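Local coordinates for ionotropic glutamate receptor bacterial homologue (Nostoc punctiforme, PDB 2PYY), which forms the ligand-binding core of a bacterial glutamate receptor and holds L-glutamate in a pocket, a step that probably controls its ion channel, at residues Tyr47-Val50 with Pro51-Ile54; Ser70-Ala73 with Glu74-Gln77; Ala124-Leu127 with Arg128-Ile132; Lys139-Glu142 with Ala143-Leu147; Ser215-Asp218 with Lys219-Pro223. All blocks are in the same frame, centred on the assembly; numbering follows the deposited sequence.

Interaction 1 (Tyr47-Val50 with Pro51-Ile54). With GLU (glutamic acid), chain E.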
loop_
_atom_site.group_PDB
_atom_site.type_symbol
_atom_site.label_atom_id
_atom_site.label_comp_id
_atom_site.label_asym_id
_atom_site.label_seq_id
_atom_site.Cartn_x
_atom_site.Cartn_y
_atom_site.Cartn_z
ATOM N N TYR B 47 1.801 -4.311 -19.937
ATOM C CA TYR B 47 1.088 -3.072 -19.630
ATOM C C TYR B 47 2.135 -2.043 -19.216
ATOM O O TYR B 47 3.207 -2.396 -18.716
ATOM C CB TYR B 47 0.020 -3.303 -18.564
ATOM C CG TYR B 47 -1.152 -4.070 -19.143
ATOM C CD1 TYR B 47 -2.102 -3.423 -19.951
ATOM C CD2 TYR B 47 -1.280 -5.456 -18.946
ATOM C CE1 TYR B 47 -3.146 -4.123 -20.548
ATOM C CE2 TYR B 47 -2.326 -6.171 -19.542
ATOM C CZ TYR B 47 -3.251 -5.496 -20.338
ATOM O OH TYR B 47 -4.292 -6.187 -20.906
ATOM N N SER B 48 1.818 -0.776 -19.425
ATOM C CA SER B 48 2.761 0.301 -19.182
ATOM C C SER B 48 2.905 0.850 -17.763
ATOM O O SER B 48 3.855 1.583 -17.475
ATOM C CB SER B 48 2.421 1.454 -20.126
ATOM O OG SER B 48 3.446 2.432 -20.134
ATOM N N SER B 49 1.979 0.504 -16.882
ATOM C CA SER B 49 2.030 1.010 -15.526
ATOM C C SER B 49 1.206 0.095 -14.644
ATOM O O SER B 49 0.425 -0.721 -15.134
ATOM C CB SER B 49 1.448 2.433 -15.453
ATOM O OG SER B 49 0.032 2.417 -15.696
ATOM N N VAL B 50 1.369 0.244 -13.339
ATOM C CA VAL B 50 0.624 -0.565 -12.400
ATOM C C VAL B 50 -0.879 -0.301 -12.519
ATOM O O VAL B 50 -1.659 -1.242 -12.601
ATOM C CB VAL B 50 1.111 -0.295 -10.980
ATOM C CG1 VAL B 50 0.232 -1.032 -9.973
ATOM C CG2 VAL B 50 2.557 -0.784 -10.854
ATOM N N PRO B 51 -1.307 0.978 -12.515
ATOM C CA PRO B 51 -2.758 1.182 -12.633
ATOM C C PRO B 51 -3.327 0.635 -13.944
ATOM O O PRO B 51 -4.442 0.111 -13.976
ATOM C CB PRO B 51 -2.919 2.696 -12.469
ATOM C CG PRO B 51 -1.560 3.254 -12.810
ATOM C CD PRO B 51 -0.602 2.242 -12.239
ATOM N N GLU B 52 -2.540 0.731 -15.010
ATOM C CA GLU B 52 -2.958 0.217 -16.307
ATOM C C GLU B 52 -3.125 -1.309 -16.205
ATOM O O GLU B 52 -4.056 -1.882 -16.770
ATOM C CB GLU B 52 -1.909 0.567 -17.358
ATOM C CG GLU B 52 -2.453 0.840 -18.737
ATOM C CD GLU B 52 -1.348 1.272 -19.704
ATOM O OE1 GLU B 52 -1.167 2.495 -19.887
ATOM O OE2 GLU B 52 -0.659 0.374 -20.248
ATOM N N LEU B 53 -2.223 -1.964 -15.479
ATOM C CA LEU B 53 -2.312 -3.406 -15.293
ATOM C C LEU B 53 -3.533 -3.752 -14.428
ATOM O O LEU B 53 -4.289 -4.686 -14.728
ATOM C CB LEU B 53 -1.026 -3.940 -14.640
ATOM C CG LEU B 53 -0.969 -5.436 -14.305
ATOM C CD1 LEU B 53 0.455 -5.977 -14.480
ATOM C CD2 LEU B 53 -1.468 -5.650 -12.888
ATOM N N ILE B 54 -3.730 -2.995 -13.355
ATOM C CA ILE B 54 -4.865 -3.222 -12.473
ATOM C C ILE B 54 -6.188 -3.077 -13.231
ATOM O O ILE B 54 -7.078 -3.917 -13.090
ATOM C CB ILE B 54 -4.854 -2.229 -11.283
ATOM C CG1 ILE B 54 -3.551 -2.382 -10.495
ATOM C CG2 ILE B 54 -6.072 -2.462 -10.378
ATOM C CD1 ILE B 54 -3.080 -3.801 -10.336
HETATM N N GLU E . 5.806 -1.880 -6.343
HETATM C CA GLU E . 5.247 -0.685 -7.040
HETATM C C GLU E . 3.723 -0.714 -6.976
HETATM O O GLU E . 3.167 -1.825 -6.853
HETATM C CB GLU E . 5.690 -0.674 -8.505
HETATM C CG GLU E . 5.270 0.575 -9.272
HETATM C CD GLU E . 5.586 0.492 -10.760
HETATM O OE1 GLU E . 5.487 1.529 -11.448
HETATM O OE2 GLU E . 5.928 -0.611 -11.237
HETATM O OXT GLU E . 3.102 0.366 -7.053
#
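Ser-49 and Glu-52 meet at the N-cap of helix 50-58, where the chain turns out of strand 42-47: OG of Ser-49 accepts from Glu-52 N over 3.2 Å. That OG sits between its own backbone N and carbonyl carbon (chi1 68°), and this brings it back over the first helical turn. The inner flank is tightly packed. Val-50 and Ile-54 lie side by side, CG1 to CG1 at 4.1 Å, while Tyr-47 and Leu-53 both lean on Ala-8 of strand 5-10. The outer flank is looser and more exposed, though Glu-52 also packs on His-131 of the second subunit. Here Glu-52 reaches back to the loop, and its OE2 takes the N-H of Ser-48 at 2.9 Å, fairly straight (163°) but from 50° above the carboxylate plane. With an alanine in place of Glu-52, the Ser-48 N-H would probably be left without its carboxylate mate and the loop freer to move. On the pocket side, Val-50 CG2 touches CD of the bound glutamate at 3.3 Å.

Interaction 2 (Ser70-Ala73 with Glu74-Gln77). With GLU (glutamic acid), chain E.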
loop_
_atom_site.group_PDB
_atom_site.type_symbol
_atom_site.label_atom_id
_atom_site.label_comp_id
_atom_site.label_asym_id
_atom_site.label_seq_id
_atom_site.Cartn_x
_atom_site.Cartn_y
_atom_site.Cartn_z
ATOM N N SER B 70 3.032 -4.212 -5.424
ATOM C CA SER B 70 2.867 -4.086 -3.983
ATOM C C SER B 70 1.446 -4.398 -3.538
ATOM O O SER B 70 0.476 -3.963 -4.154
ATOM C CB SER B 70 3.221 -2.668 -3.548
ATOM O OG SER B 70 4.571 -2.390 -3.846
ATOM N N ILE B 71 1.342 -5.159 -2.458
ATOM C CA ILE B 71 0.064 -5.508 -1.868
ATOM C C ILE B 71 -0.263 -4.359 -0.904
ATOM O O ILE B 71 0.526 -4.037 -0.006
ATOM C CB ILE B 71 0.182 -6.830 -1.072
ATOM C CG1 ILE B 71 0.593 -7.961 -2.032
ATOM C CG2 ILE B 71 -1.150 -7.162 -0.367
ATOM C CD1 ILE B 71 0.784 -9.292 -1.364
ATOM N N THR B 72 -1.416 -3.729 -1.089
ATOM C CA THR B 72 -1.810 -2.626 -0.224
ATOM C C THR B 72 -3.253 -2.767 0.190
ATOM O O THR B 72 -4.008 -3.542 -0.397
ATOM C CB THR B 72 -1.671 -1.263 -0.924
ATOM O OG1 THR B 72 -2.574 -1.205 -2.030
ATOM C CG2 THR B 72 -0.254 -1.060 -1.429
ATOM N N ALA B 73 -3.643 -1.996 1.197
ATOM C CA ALA B 73 -5.011 -2.035 1.688
ATOM C C ALA B 73 -6.004 -1.620 0.610
ATOM O O ALA B 73 -7.056 -2.242 0.440
ATOM C CB ALA B 73 -5.157 -1.119 2.908
ATOM N N GLU B 74 -5.662 -0.564 -0.118
ATOM C CA GLU B 74 -6.528 -0.036 -1.169
ATOM C C GLU B 74 -6.759 -1.026 -2.308
ATOM O O GLU B 74 -7.876 -1.174 -2.813
ATOM C CB GLU B 74 -5.920 1.248 -1.728
ATOM C CG GLU B 74 -6.612 1.775 -2.962
ATOM C CD GLU B 74 -5.851 2.925 -3.565
ATOM O OE1 GLU B 74 -4.628 2.768 -3.809
ATOM O OE2 GLU B 74 -6.467 3.990 -3.793
ATOM N N ARG B 75 -5.684 -1.683 -2.728
ATOM C CA ARG B 75 -5.774 -2.665 -3.793
ATOM C C ARG B 75 -6.500 -3.918 -3.301
ATOM O O ARG B 75 -7.287 -4.527 -4.031
ATOM C CB ARG B 75 -4.368 -3.015 -4.304
ATOM C CG ARG B 75 -3.668 -1.818 -4.945
ATOM C CD ARG B 75 -2.225 -2.110 -5.325
ATOM N NE ARG B 75 -1.626 -0.983 -6.035
ATOM C CZ ARG B 75 -0.343 -0.896 -6.361
ATOM N NH1 ARG B 75 0.503 -1.878 -6.040
ATOM N NH2 ARG B 75 0.088 0.177 -7.012
ATOM N N GLU B 76 -6.252 -4.287 -2.052
ATOM C CA GLU B 76 -6.879 -5.463 -1.469
ATOM C C GLU B 76 -8.387 -5.283 -1.332
ATOM O O GLU B 76 -9.143 -6.257 -1.296
ATOM C CB GLU B 76 -6.267 -5.742 -0.101
ATOM C CG GLU B 76 -6.095 -7.224 0.212
ATOM C CD GLU B 76 -7.408 -7.929 0.435
ATOM O OE1 GLU B 76 -8.255 -7.366 1.165
ATOM O OE2 GLU B 76 -7.592 -9.050 -0.104
ATOM N N GLN B 77 -8.826 -4.036 -1.268
ATOM C CA GLN B 77 -10.243 -3.764 -1.127
ATOM C C GLN B 77 -11.051 -4.209 -2.341
ATOM O O GLN B 77 -12.148 -4.755 -2.207
ATOM C CB GLN B 77 -10.463 -2.277 -0.883
ATOM C CG GLN B 77 -11.914 -1.922 -0.606
ATOM C CD GLN B 77 -12.092 -0.444 -0.337
ATOM O OE1 GLN B 77 -11.628 0.071 0.685
ATOM N NE2 GLN B 77 -12.760 0.250 -1.258
HETATM N N GLU E . 5.806 -1.880 -6.343
HETATM C CA GLU E . 5.247 -0.685 -7.040
HETATM C C GLU E . 3.723 -0.714 -6.976
HETATM O O GLU E . 3.167 -1.825 -6.853
HETATM C CB GLU E . 5.690 -0.674 -8.505
HETATM C CG GLU E . 5.270 0.575 -9.272
HETATM C CD GLU E . 5.586 0.492 -10.760
HETATM O OE1 GLU E . 5.487 1.529 -11.448
HETATM O OE2 GLU E . 5.928 -0.611 -11.237
HETATM O OXT GLU E . 3.102 0.366 -7.053
HETATM O O HOH W 1 -2.283 1.492 -3.310
#
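This is a helix N-cap that doubles as part of the glutamate pocket: the loop Ser-70 to Ala-73, coming from strand 64-66, folds against the first turn of helix 73-78. Thr-72 is the cap, its OG1 accepting from Arg-75 N at 3.2 Å. Water 1 also bonds to that OG1 and donates to Glu-74 OE1, linking the cap to the carboxylate of Glu-74. The chain of Arg-75 runs extended from CG to NE (chi2 174°, chi3 175°), passing Thr-72 OG1 and carrying its guanidinium back to Ser-70. NH1 divides its bonding between two acceptors close to the guanidinium plane: Ser-70 O, met on a lone pair at 2.8 Å, and O of the bound glutamate. The protein carbonyl thus probably helps set the rotation of the group that grips the ligand. NH2 takes OXT at 3.0 Å, so the alpha-carboxylate is held two-pronged. Farther along, Glu-76 forms a salt bridge with Lys-198 of the third subunit. Ser-70 adds two more bonds to the ligand, its N donating to ligand O and its OG accepting from the ligand amino N at 2.8 Å.

Interaction 3 (Ala124-Leu127 with Arg128-Ile132)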
loop_
_atom_site.group_PDB
_atom_site.type_symbol
_atom_site.label_atom_id
_atom_site.label_comp_id
_atom_site.label_asym_id
_atom_site.label_seq_id
_atom_site.Cartn_x
_atom_site.Cartn_y
_atom_site.Cartn_z
ATOM N N ALA B 124 4.545 7.087 -5.259
ATOM C CA ALA B 124 3.889 8.369 -5.528
ATOM C C ALA B 124 2.836 8.628 -4.442
ATOM O O ALA B 124 2.653 9.760 -3.992
ATOM C CB ALA B 124 3.226 8.347 -6.904
ATOM N N THR B 125 2.135 7.566 -4.051
ATOM C CA THR B 125 1.110 7.640 -3.015
ATOM C C THR B 125 1.754 8.051 -1.682
ATOM O O THR B 125 1.321 9.005 -1.029
ATOM C CB THR B 125 0.385 6.275 -2.846
ATOM O OG1 THR B 125 -0.359 5.994 -4.033
ATOM C CG2 THR B 125 -0.585 6.298 -1.663
ATOM N N TYR B 126 2.797 7.329 -1.296
ATOM C CA TYR B 126 3.509 7.629 -0.067
ATOM C C TYR B 126 3.973 9.095 -0.041
ATOM O O TYR B 126 3.742 9.820 0.935
ATOM C CB TYR B 126 4.701 6.681 0.083
ATOM C CG TYR B 126 5.609 6.993 1.250
ATOM C CD1 TYR B 126 6.809 7.685 1.062
ATOM C CD2 TYR B 126 5.290 6.563 2.536
ATOM C CE1 TYR B 126 7.672 7.930 2.127
ATOM C CE2 TYR B 126 6.144 6.804 3.604
ATOM C CZ TYR B 126 7.329 7.482 3.394
ATOM O OH TYR B 126 8.181 7.700 4.447
ATOM N N LEU B 127 4.610 9.538 -1.118
ATOM C CA LEU B 127 5.081 10.911 -1.185
ATOM C C LEU B 127 3.951 11.928 -1.035
ATOM O O LEU B 127 4.036 12.833 -0.205
ATOM C CB LEU B 127 5.826 11.155 -2.496
ATOM C CG LEU B 127 7.106 10.341 -2.669
ATOM C CD1 LEU B 127 7.556 10.417 -4.114
ATOM C CD2 LEU B 127 8.202 10.851 -1.734
ATOM N N ARG B 128 2.894 11.780 -1.834
ATOM C CA ARG B 128 1.760 12.705 -1.780
ATOM C C ARG B 128 1.163 12.780 -0.379
ATOM O O ARG B 128 0.955 13.866 0.166
ATOM C CB ARG B 128 0.662 12.291 -2.770
ATOM C CG ARG B 128 1.104 12.278 -4.222
ATOM C CD ARG B 128 -0.082 12.312 -5.171
ATOM N NE ARG B 128 -0.995 11.192 -4.977
ATOM C CZ ARG B 128 -0.783 9.956 -5.417
ATOM N NH1 ARG B 128 0.317 9.668 -6.094
ATOM N NH2 ARG B 128 -1.669 9.003 -5.163
ATOM N N GLU B 129 0.883 11.618 0.199
ATOM C CA GLU B 129 0.309 11.548 1.532
ATOM C C GLU B 129 1.196 12.187 2.598
ATOM O O GLU B 129 0.696 12.665 3.615
ATOM C CB GLU B 129 0.004 10.095 1.889
ATOM C CG GLU B 129 -1.166 9.516 1.104
ATOM C CD GLU B 129 -1.360 8.030 1.358
ATOM O OE1 GLU B 129 -2.407 7.484 0.944
ATOM O OE2 GLU B 129 -0.451 7.415 1.970
ATOM N N HIS B 130 2.503 12.208 2.362
ATOM C CA HIS B 130 3.430 12.827 3.301
ATOM C C HIS B 130 3.733 14.252 2.859
ATOM O O HIS B 130 4.763 14.823 3.210
ATOM C CB HIS B 130 4.723 12.023 3.394
ATOM C CG HIS B 130 4.553 10.709 4.087
ATOM N ND1 HIS B 130 5.349 10.314 5.140
ATOM C CD2 HIS B 130 3.651 9.717 3.902
ATOM C CE1 HIS B 130 4.939 9.136 5.580
ATOM N NE2 HIS B 130 3.910 8.753 4.845
ATOM N N HIS B 131 2.822 14.804 2.064
ATOM C CA HIS B 131 2.928 16.160 1.549
ATOM C C HIS B 131 4.268 16.534 0.935
ATOM O O HIS B 131 4.770 17.628 1.155
ATOM C CB HIS B 131 2.548 17.153 2.654
ATOM C CG HIS B 131 1.108 17.076 3.058
ATOM N ND1 HIS B 131 0.589 16.020 3.776
ATOM C CD2 HIS B 131 0.070 17.916 2.823
ATOM C CE1 HIS B 131 -0.704 16.211 3.966
ATOM N NE2 HIS B 131 -1.045 17.354 3.397
ATOM N N ILE B 132 4.836 15.624 0.148
ATOM C CA ILE B 132 6.109 15.869 -0.532
ATOM C C ILE B 132 5.812 16.103 -2.018
ATOM O O ILE B 132 5.012 15.384 -2.612
ATOM C CB ILE B 132 7.047 14.646 -0.443
ATOM C CG1 ILE B 132 7.206 14.207 1.016
ATOM C CG2 ILE B 132 8.394 14.977 -1.070
ATOM C CD1 ILE B 132 7.786 15.271 1.905
HETATM O O HOH W 2 0.030 6.264 -6.785
#
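Ile-132 N folds back onto Leu-127 O at 2.9 Å in a Schellman motif whose left-handed residue is a histidine: His-131 has phi 48°, and its N bonds to Arg-128 O. The donor of Ile-132 stands above the carbonyl plane of Leu-127, and CD2 of Leu-127 also meets CB of Ile-132, the hydrophobic pairing that goes with the motif. The turn ends helix 122-129 of the beta-alpha-beta unit and feeds the chain into strand 133-137, while both side chains pack on Val-115 of strand 114-118. One turn earlier, Tyr-126 has CG opposite its backbone N (chi1 174°), which swings the phenol along the helix to His-130. The two rings meet obliquely, planes 37° apart; Tyr-126 CE2 lies over the imidazole face near its rim, 3.2 Å from His-130 NE2. Another flank belongs to Arg-128, which bends at chi3 and lays one guanidinium face over CA of Thr-125. Its NH1 makes a salt bridge with Glu-136, and its NE a long, weak ion pair with Glu-136 of the second subunit, so the arginine lies where two copies meet. Water 2 sits at the guanidinium edge, 2.8 Å from Thr-125 OG1 and weakly bonded to Arg-128 NH1.

Interaction 4 (Lys139-Glu142 with Ala143-Leu147)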
loop_
_atom_site.group_PDB
_atom_site.type_symbol
_atom_site.label_atom_id
_atom_site.label_comp_id
_atom_site.label_asym_id
_atom_site.label_seq_id
_atom_site.Cartn_x
_atom_site.Cartn_y
_atom_site.Cartn_z
ATOM N N LYS B 139 7.225 6.897 -17.300
ATOM C CA LYS B 139 8.236 5.866 -17.584
ATOM C C LYS B 139 9.284 5.825 -16.480
ATOM O O LYS B 139 9.865 6.854 -16.126
ATOM C CB LYS B 139 8.938 6.186 -18.914
ATOM C CG LYS B 139 8.343 5.576 -20.168
ATOM C CD LYS B 139 8.991 4.223 -20.457
ATOM C CE LYS B 139 8.655 3.676 -21.853
ATOM N NZ LYS B 139 9.409 2.396 -22.140
ATOM N N ILE B 140 9.539 4.638 -15.946
ATOM C CA ILE B 140 10.525 4.497 -14.879
ATOM C C ILE B 140 11.866 5.139 -15.257
ATOM O O ILE B 140 12.496 5.818 -14.446
ATOM C CB ILE B 140 10.785 3.018 -14.544
ATOM C CG1 ILE B 140 12.068 2.905 -13.705
ATOM C CG2 ILE B 140 10.871 2.199 -15.830
ATOM C CD1 ILE B 140 12.420 1.511 -13.317
ATOM N N GLU B 141 12.286 4.938 -16.498
ATOM C CA GLU B 141 13.548 5.490 -16.951
ATOM C C GLU B 141 13.561 7.019 -16.851
ATOM O O GLU B 141 14.603 7.628 -16.598
ATOM C CB GLU B 141 13.817 5.056 -18.390
ATOM C CG GLU B 141 15.265 5.174 -18.790
ATOM C CD GLU B 141 16.158 4.170 -18.082
ATOM O OE1 GLU B 141 17.389 4.333 -18.159
ATOM O OE2 GLU B 141 15.633 3.221 -17.458
ATOM N N GLU B 142 12.401 7.638 -17.035
ATOM C CA GLU B 142 12.318 9.091 -16.974
ATOM C C GLU B 142 12.521 9.623 -15.564
ATOM O O GLU B 142 12.894 10.781 -15.379
ATOM C CB GLU B 142 10.978 9.573 -17.534
ATOM C CG GLU B 142 10.727 9.088 -18.954
ATOM C CD GLU B 142 9.369 9.519 -19.492
ATOM O OE1 GLU B 142 8.378 9.370 -18.755
ATOM O OE2 GLU B 142 9.296 9.992 -20.646
ATOM N N ALA B 143 12.284 8.783 -14.564
ATOM C CA ALA B 143 12.477 9.208 -13.187
ATOM C C ALA B 143 13.976 9.338 -12.944
ATOM O O ALA B 143 14.432 10.307 -12.340
ATOM C CB ALA B 143 11.862 8.194 -12.224
ATOM N N TYR B 144 14.745 8.359 -13.413
ATOM C CA TYR B 144 16.203 8.393 -13.255
ATOM C C TYR B 144 16.776 9.611 -13.970
ATOM O O TYR B 144 17.702 10.253 -13.470
ATOM C CB TYR B 144 16.819 7.117 -13.832
ATOM C CG TYR B 144 16.304 5.854 -13.179
ATOM C CD1 TYR B 144 16.346 4.635 -13.847
ATOM C CD2 TYR B 144 15.754 5.885 -11.902
ATOM C CE1 TYR B 144 15.845 3.474 -13.260
ATOM C CE2 TYR B 144 15.255 4.735 -11.307
ATOM C CZ TYR B 144 15.298 3.538 -11.989
ATOM O OH TYR B 144 14.766 2.408 -11.408
ATOM N N LYS B 145 16.227 9.916 -15.145
ATOM C CA LYS B 145 16.676 11.072 -15.920
ATOM C C LYS B 145 16.432 12.352 -15.134
ATOM O O LYS B 145 17.325 13.177 -14.979
ATOM C CB LYS B 145 15.918 11.161 -17.247
ATOM C CG LYS B 145 16.669 10.635 -18.451
ATOM C CD LYS B 145 16.367 9.170 -18.717
ATOM C CE LYS B 145 16.849 8.774 -20.104
ATOM N NZ LYS B 145 16.427 7.403 -20.485
ATOM N N ALA B 146 15.204 12.509 -14.653
ATOM C CA ALA B 146 14.820 13.684 -13.886
ATOM C C ALA B 146 15.817 13.950 -12.767
ATOM O O ALA B 146 16.062 15.101 -12.408
ATOM C CB ALA B 146 13.421 13.498 -13.313
ATOM N N LEU B 147 16.385 12.883 -12.210
ATOM C CA LEU B 147 17.361 13.021 -11.134
ATOM C C LEU B 147 18.664 13.577 -11.698
ATOM O O LEU B 147 19.243 14.509 -11.147
ATOM C CB LEU B 147 17.628 11.672 -10.455
ATOM C CG LEU B 147 18.630 11.673 -9.289
ATOM C CD1 LEU B 147 18.108 12.541 -8.150
ATOM C CD2 LEU B 147 18.848 10.244 -8.802
#
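Ile-140 lies against the phenol end of Tyr-144, its CG1 3.7 Å from CZ, and the two side chains cross at a slant. Its carbonyl joins in: Ile-140 O stands 3.9 Å above the centre of one face of the ring. CG1 lies anti to the backbone N (chi1 165°), which turns the CG1-CD1 branch toward the phenol. Tyr-144 OH is buried with no polar partner in the model, so the phenol contributes apolar packing here. Beside it, the Glu-141 carboxylate turns almost perpendicular to the ring (79°), bringing OE2 to 3.9 Å from Tyr-144 CD1. Glu-141 OE1 forms only a long salt bridge to Lys-145 NZ, 4.0 Å away. All this occupies the first turns of helix 140-148, part of the crossover from strand 133-137 to strand 154-158, and the backbone bond from Ala-146 N to Glu-142 O there measures 3.0 Å. Farther out, Tyr-144 stacks on Tyr-165 and touches Val-161 and Leu-162 of helix 159-166, while Ala-143 rests on Val-137.

Interaction 5 (Ser215-Asp218 with Lys219-Pro223)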
loop_
_atom_site.group_PDB
_atom_site.type_symbol
_atom_site.label_atom_id
_atom_site.label_comp_id
_atom_site.label_asym_id
_atom_site.label_seq_id
_atom_site.Cartn_x
_atom_site.Cartn_y
_atom_site.Cartn_z
ATOM N N SER B 215 16.308 -21.123 -4.918
ATOM C CA SER B 215 17.226 -21.099 -6.054
ATOM C C SER B 215 16.952 -19.943 -7.010
ATOM O O SER B 215 17.884 -19.341 -7.548
ATOM C CB SER B 215 17.161 -22.423 -6.811
ATOM O OG SER B 215 17.518 -23.505 -5.957
ATOM N N LEU B 216 15.676 -19.629 -7.216
ATOM C CA LEU B 216 15.300 -18.537 -8.103
ATOM C C LEU B 216 15.763 -17.215 -7.527
ATOM O O LEU B 216 16.302 -16.367 -8.243
ATOM C CB LEU B 216 13.782 -18.499 -8.296
ATOM C CG LEU B 216 13.238 -19.097 -9.602
ATOM C CD1 LEU B 216 13.878 -20.433 -9.882
ATOM C CD2 LEU B 216 11.724 -19.212 -9.504
ATOM N N TYR B 217 15.548 -17.041 -6.229
ATOM C CA TYR B 217 15.940 -15.805 -5.573
ATOM C C TYR B 217 17.441 -15.573 -5.691
ATOM O O TYR B 217 17.883 -14.467 -6.005
ATOM C CB TYR B 217 15.550 -15.819 -4.088
ATOM C CG TYR B 217 16.012 -14.569 -3.380
ATOM C CD1 TYR B 217 15.264 -13.397 -3.433
ATOM C CD2 TYR B 217 17.242 -14.535 -2.730
ATOM C CE1 TYR B 217 15.732 -12.216 -2.862
ATOM C CE2 TYR B 217 17.719 -13.362 -2.161
ATOM C CZ TYR B 217 16.960 -12.205 -2.232
ATOM O OH TYR B 217 17.466 -11.038 -1.705
ATOM N N ASP B 218 18.222 -16.620 -5.447
ATOM C CA ASP B 218 19.673 -16.492 -5.501
ATOM C C ASP B 218 20.166 -16.242 -6.924
ATOM O O ASP B 218 21.254 -15.702 -7.134
ATOM C CB ASP B 218 20.348 -17.746 -4.937
ATOM C CG ASP B 218 20.112 -17.918 -3.449
ATOM O OD1 ASP B 218 20.033 -16.890 -2.741
ATOM O OD2 ASP B 218 20.028 -19.076 -2.989
ATOM N N LYS B 219 19.357 -16.640 -7.897
ATOM C CA LYS B 219 19.708 -16.448 -9.295
ATOM C C LYS B 219 19.625 -14.984 -9.724
ATOM O O LYS B 219 20.427 -14.525 -10.534
ATOM C CB LYS B 219 18.788 -17.273 -10.190
ATOM C CG LYS B 219 18.920 -16.954 -11.668
ATOM C CD LYS B 219 17.907 -17.743 -12.489
ATOM C CE LYS B 219 18.035 -17.461 -13.984
ATOM N NZ LYS B 219 16.882 -17.994 -14.739
ATOM N N TRP B 220 18.664 -14.248 -9.176
ATOM C CA TRP B 220 18.496 -12.856 -9.560
ATOM C C TRP B 220 18.930 -11.817 -8.545
ATOM O O TRP B 220 19.033 -10.637 -8.879
ATOM C CB TRP B 220 17.038 -12.578 -9.933
ATOM C CG TRP B 220 16.585 -13.319 -11.141
ATOM C CD1 TRP B 220 15.959 -14.528 -11.175
ATOM C CD2 TRP B 220 16.764 -12.914 -12.497
ATOM N NE1 TRP B 220 15.732 -14.906 -12.477
ATOM C CE2 TRP B 220 16.215 -13.931 -13.312
ATOM C CE3 TRP B 220 17.332 -11.785 -13.110
ATOM C CZ2 TRP B 220 16.221 -13.857 -14.715
ATOM C CZ3 TRP B 220 17.334 -11.719 -14.506
ATOM C CH2 TRP B 220 16.778 -12.749 -15.284
ATOM N N PHE B 221 19.195 -12.243 -7.314
ATOM C CA PHE B 221 19.577 -11.303 -6.268
ATOM C C PHE B 221 20.776 -11.754 -5.442
ATOM O O PHE B 221 21.276 -12.874 -5.584
ATOM C CB PHE B 221 18.390 -11.059 -5.320
ATOM C CG PHE B 221 17.142 -10.567 -6.011
ATOM C CD1 PHE B 221 16.172 -11.465 -6.459
ATOM C CD2 PHE B 221 16.944 -9.206 -6.219
ATOM C CE1 PHE B 221 15.019 -11.017 -7.104
ATOM C CE2 PHE B 221 15.800 -8.740 -6.862
ATOM C CZ PHE B 221 14.833 -9.646 -7.307
ATOM N N ASP B 222 21.225 -10.863 -4.569
ATOM C CA ASP B 222 22.351 -11.155 -3.697
ATOM C C ASP B 222 21.765 -11.551 -2.347
ATOM O O ASP B 222 20.989 -10.813 -1.766
ATOM C CB ASP B 222 23.239 -9.921 -3.564
ATOM C CG ASP B 222 24.517 -10.204 -2.807
ATOM O OD1 ASP B 222 25.558 -9.648 -3.211
ATOM O OD2 ASP B 222 24.477 -10.969 -1.814
ATOM N N PRO B 223 22.131 -12.730 -1.835
ATOM C CA PRO B 223 21.625 -13.219 -0.549
ATOM C C PRO B 223 21.602 -12.200 0.589
ATOM O O PRO B 223 20.641 -12.154 1.363
ATOM C CB PRO B 223 22.539 -14.411 -0.253
ATOM C CG PRO B 223 23.810 -14.051 -0.967
ATOM C CD PRO B 223 23.271 -13.545 -2.281
#
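Tyr-217 and Phe-221 hold their rings nearly parallel (18°) yet slid so far apart, with centroids 5.1 Å from each other, that they barely overlap. What covers the phenol is the root of the phenylalanine: Phe-221 CB sits over its face in a CH-pi contact, 3.9 Å from the ring centroid. The tyrosine ring comes under it because CG stands opposite the backbone N (chi1 177°), directing the ring along the helix toward the residues that follow. Phe-221 turns its edge to the backbone, CD1 lying 3.5 Å from Tyr-217 O, while that same carbonyl accepts from Phe-221 N at 2.9 Å. These residues end helix 212-220, where the chain leaves helical geometry at Phe-221 and runs on toward Pro-223, whose CA reaches the rim of the phenol. A serine at Tyr-217 would probably lose the CH-pi contact and open a gap against Phe-221 CB. Phe-221 also meets the rings of Phe-15 and Phe-86. Leu-216 packs on Phe-26 and Leu-30 of helix 26-38. Lys-219 NZ and Trp-220 NE1 both reach Asp-29 OD2, the first by a salt bridge, the second by a hydrogen bond, and the indole edge brings CD1 to 3.5 Å from Leu-216 O.

Overall arrangement
All five contacts are short-range ones at helices. Interactions 1 to 4 are partly buried; interaction 5 is a surface contact without another chain. Interactions 1 and 2 are N-caps built by a hydroxyl; both touch the bound glutamate, and they touch each other where Val-50 CG1 packs on Arg-75 NH2. Interactions 3 and 5 are helix ends, and each pairs a tyrosine with a ring four positions on, but interaction 3 lies near the second subunit. Interaction 4, at the start of its helix, relies on apolar packing. Interactions 3 and 4 flank the same strand, 133-137. Interaction 2 spends its arginine charge on the ligand's alpha-carboxylate, whereas the salt bridges of interactions 3 and 5 go to other parts of the protein.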